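Local structure of Sts-2 protein (Mus musculus, 3D6A) at residues A[13-18]-A[232-237]. The protein probably interferes with CBL-mediated down-regulation of receptor tyrosine kinases, promoting accumulation of activated receptors on the cell surface; this part is its histidine phosphatase domain. Numbering follows the deposited sequence.
Sequences LVIRHG and PSLGMC. Unlike the reference sequence in segment 13-18: Ile15 (reference Val). With W (tungsten ion), chain J.
Val14 and Cys237 form an antiparallel hydrogen-bonded pair, Val14 N giving to Cys237 O (2.8 Å) and Cys237 N returning a bond to Val14 O. At the next rung Arg16 N reaches Gly235 O almost straight (2.9 Å, 169°), just where 232-235 folds into a type II turn. Ile15 and Met236 lie side by side on one face, and Ile15 CG2 presses on Leu234 CD1 at a tight 3.4 Å; helices 69-85 and 98-111 cover this side. With CG anti to the backbone N (chi1 -176°) and the chain extended to NE, the Arg16 side chain runs along the turn: CB lies near the carbonyl oxygens of Pro232 and Gly235, CG sits over a face of the His17 ring, CD is 3.4 Å from Pro232 O, and NH1 passes Ser233 N before a weak bond to Ile231 O. Arg16 NE and NH2 donate to two separate waters, NE at 2.7 Å, and both waters also bind the tungsten ion, which sits at the guanidinium edge. His17 NE2 binds the same metal directly (2.5 Å), while ND1 gives a nearly linear bond to Gly18 O that fixes the ring's rotation. A leucine in place of Arg16 would probably leave two of the three tungsten-bound waters without their guanidinium donors. Arg-His-Gly at the end of a central strand is the signature of the histidine phosphatase superfamily, consistent with an oxyanion of tungsten occupying its phosphate pocket.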
ATOM      1  N   LEU A  13      -5.492 -13.415 -18.122  1.00 27.67           N
ATOM      2  CA  LEU A  13      -5.615 -12.208 -17.290  1.00 26.26           C
ATOM      3  C   LEU A  13      -4.367 -11.357 -17.508  1.00 25.74           C
ATOM      4  O   LEU A  13      -3.257 -11.756 -17.160  1.00 24.52           O
ATOM      5  CB  LEU A  13      -5.805 -12.570 -15.802  1.00 25.78           C
ATOM      6  CG  LEU A  13      -6.152 -11.498 -14.731  1.00 24.34           C
ATOM      7  CD1 LEU A  13      -7.485 -10.819 -14.959  1.00 21.82           C
ATOM      8  CD2 LEU A  13      -6.135 -12.135 -13.351  1.00 22.68           C
ATOM      9  N   VAL A  14      -4.558 -10.201 -18.128  1.00 25.45           N
ATOM     10  CA  VAL A  14      -3.461  -9.279 -18.381  1.00 25.48           C
ATOM     11  C   VAL A  14      -3.444  -8.274 -17.229  1.00 25.20           C
ATOM     12  O   VAL A  14      -4.457  -7.648 -16.933  1.00 25.52           O
ATOM     13  CB  VAL A  14      -3.623  -8.527 -19.724  1.00 25.35           C
ATOM     14  CG1 VAL A  14      -2.312  -7.783 -20.084  1.00 24.81           C
ATOM     15  CG2 VAL A  14      -4.016  -9.488 -20.824  1.00 26.95           C
ATOM     16  N   ILE A  15      -2.282  -8.125 -16.607  1.00 25.38           N
ATOM     17  CA  ILE A  15      -2.092  -7.311 -15.403  1.00 24.93           C
ATOM     18  C   ILE A  15      -0.954  -6.279 -15.591  1.00 25.00           C
ATOM     19  O   ILE A  15       0.167  -6.646 -15.939  1.00 25.27           O
ATOM     20  CB  ILE A  15      -1.748  -8.245 -14.201  1.00 24.46           C
ATOM     21  CG1 ILE A  15      -2.773  -9.387 -14.099  1.00 24.03           C
ATOM     22  CG2 ILE A  15      -1.661  -7.448 -12.898  1.00 24.17           C
ATOM     23  CD1 ILE A  15      -2.509 -10.398 -12.995  1.00 24.16           C
ATOM     24  N   ARG A  16      -1.233  -4.996 -15.348  1.00 25.35           N
ATOM     25  CA  ARG A  16      -0.180  -3.968 -15.323  1.00 24.05           C
ATOM     26  C   ARG A  16       0.598  -4.130 -14.026  1.00 24.47           C
ATOM     27  O   ARG A  16       0.037  -4.500 -12.982  1.00 24.72           O
ATOM     28  CB  ARG A  16      -0.752  -2.540 -15.401  1.00 24.64           C
ATOM     29  CG  ARG A  16       0.362  -1.421 -15.488  1.00 22.59           C
ATOM     30  CD  ARG A  16      -0.163  -0.012 -15.199  1.00 23.99           C
ATOM     31  NE  ARG A  16       0.921   0.965 -15.302  1.00 26.15           N
ATOM     32  CZ  ARG A  16       0.906   2.210 -14.846  1.00 26.59           C
ATOM     33  NH1 ARG A  16      -0.168   2.703 -14.228  1.00 22.58           N
ATOM     34  NH2 ARG A  16       1.997   2.971 -15.015  1.00 26.74           N
ATOM     35  N   HIS A  17       1.896  -3.857 -14.104  1.00 24.08           N
ATOM     36  CA  HIS A  17       2.804  -3.890 -12.957  1.00 22.71           C
ATOM     37  C   HIS A  17       2.386  -2.885 -11.881  1.00 22.80           C
ATOM     38  O   HIS A  17       1.674  -1.885 -12.170  1.00 22.47           O
ATOM     39  CB  HIS A  17       4.217  -3.541 -13.430  1.00 22.24           C
ATOM     40  CG  HIS A  17       4.324  -2.191 -14.070  1.00 19.91           C
ATOM     41  ND1 HIS A  17       4.345  -1.021 -13.340  1.00 18.83           N
ATOM     42  CD2 HIS A  17       4.484  -1.831 -15.367  1.00 18.53           C
ATOM     43  CE1 HIS A  17       4.453   0.006 -14.168  1.00 21.45           C
ATOM     44  NE2 HIS A  17       4.540  -0.459 -15.407  1.00 19.09           N
ATOM     45  N   GLY A  18       2.874  -3.118 -10.660  1.00 21.59           N
ATOM     46  CA  GLY A  18       2.632  -2.210  -9.540  1.00 21.14           C
ATOM     47  C   GLY A  18       3.429  -0.929  -9.657  1.00 21.37           C
ATOM     48  O   GLY A  18       4.225  -0.767 -10.580  1.00 21.35           O
ATOM     49  N   PRO A 232      -4.569   1.845 -14.080  1.00 28.00           N
ATOM     50  CA  PRO A 232      -3.933   1.972 -12.782  1.00 27.33           C
ATOM     51  C   PRO A 232      -2.945   0.833 -12.545  1.00 26.54           C
ATOM     52  O   PRO A 232      -2.951  -0.153 -13.284  1.00 25.56           O
ATOM     53  CB  PRO A 232      -5.112   1.862 -11.807  1.00 27.02           C
ATOM     54  CG  PRO A 232      -6.025   0.917 -12.476  1.00 28.24           C
ATOM     55  CD  PRO A 232      -5.951   1.349 -13.947  1.00 27.99           C
ATOM     56  N   SER A 233      -2.099   0.993 -11.529  1.00 26.23           N
ATOM     57  CA  SER A 233      -1.201  -0.056 -11.065  1.00 25.93           C
ATOM     58  C   SER A 233      -2.021  -1.295 -10.789  1.00 26.24           C
ATOM     59  O   SER A 233      -3.082  -1.202 -10.166  1.00 26.77           O
ATOM     60  CB  SER A 233      -0.495   0.387  -9.781  1.00 25.78           C
ATOM     61  OG  SER A 233       0.372   1.470 -10.049  1.00 24.75           O
ATOM     62  N   LEU A 234      -1.536  -2.443 -11.264  1.00 26.04           N
ATOM     63  CA  LEU A 234      -2.260  -3.716 -11.161  1.00 25.12           C
ATOM     64  C   LEU A 234      -3.608  -3.703 -11.863  1.00 25.13           C
ATOM     65  O   LEU A 234      -4.440  -4.555 -11.595  1.00 25.52           O
ATOM     66  CB  LEU A 234      -2.413  -4.180  -9.690  1.00 25.19           C
ATOM     67  CG  LEU A 234      -1.331  -5.032  -9.015  1.00 25.08           C
ATOM     68  CD1 LEU A 234      -1.238  -6.443  -9.646  1.00 23.33           C
ATOM     69  CD2 LEU A 234       0.038  -4.337  -8.975  1.00 18.68           C
ATOM     70  N   GLY A 235      -3.815  -2.764 -12.786  1.00 26.13           N
ATOM     71  CA  GLY A 235      -5.011  -2.766 -13.642  1.00 25.85           C
ATOM     72  C   GLY A 235      -5.103  -4.057 -14.450  1.00 26.48           C
ATOM     73  O   GLY A 235      -4.091  -4.561 -14.926  1.00 25.58           O
ATOM     74  N   MET A 236      -6.331  -4.561 -14.618  1.00 27.05           N
ATOM     75  CA  MET A 236      -6.582  -5.914 -15.107  1.00 28.28           C
ATOM     76  C   MET A 236      -7.616  -5.956 -16.206  1.00 29.47           C
ATOM     77  O   MET A 236      -8.555  -5.171 -16.249  1.00 29.64           O
ATOM     78  CB  MET A 236      -7.066  -6.838 -13.991  1.00 27.93           C
ATOM     79  CG  MET A 236      -5.998  -7.230 -13.026  1.00 28.62           C
ATOM     80  SD  MET A 236      -6.618  -8.394 -11.837  1.00 32.78           S
ATOM     81  CE  MET A 236      -5.296  -8.274 -10.609  1.00 31.69           C
ATOM     82  N   CYS A 237      -7.421  -6.936 -17.065  1.00 30.60           N
ATOM     83  CA  CYS A 237      -8.218  -7.165 -18.243  1.00 32.23           C
ATOM     84  C   CYS A 237      -8.285  -8.699 -18.379  1.00 30.74           C
ATOM     85  O   CYS A 237      -7.266  -9.369 -18.314  1.00 31.20           O
ATOM     86  CB  CYS A 237      -7.431  -6.550 -19.388  1.00 32.48           C
ATOM     87  SG  CYS A 237      -8.123  -6.676 -20.897  1.00 41.89           S
TER
HETATM   88  W     W J 624       4.286   1.113 -17.371  1.00 28.63           W
HETATM   89  O   HOH W   1       4.519   2.781 -16.242  1.00 25.35           O
HETATM   90  O   HOH W   2       2.450   0.274 -17.370  1.00 25.25           O
HETATM   91  O   HOH W   3       1.845   0.956 -12.008  1.00 28.12           O
HETATM   92  O   HOH W   4       5.863  -0.147 -17.294  1.00 26.89           O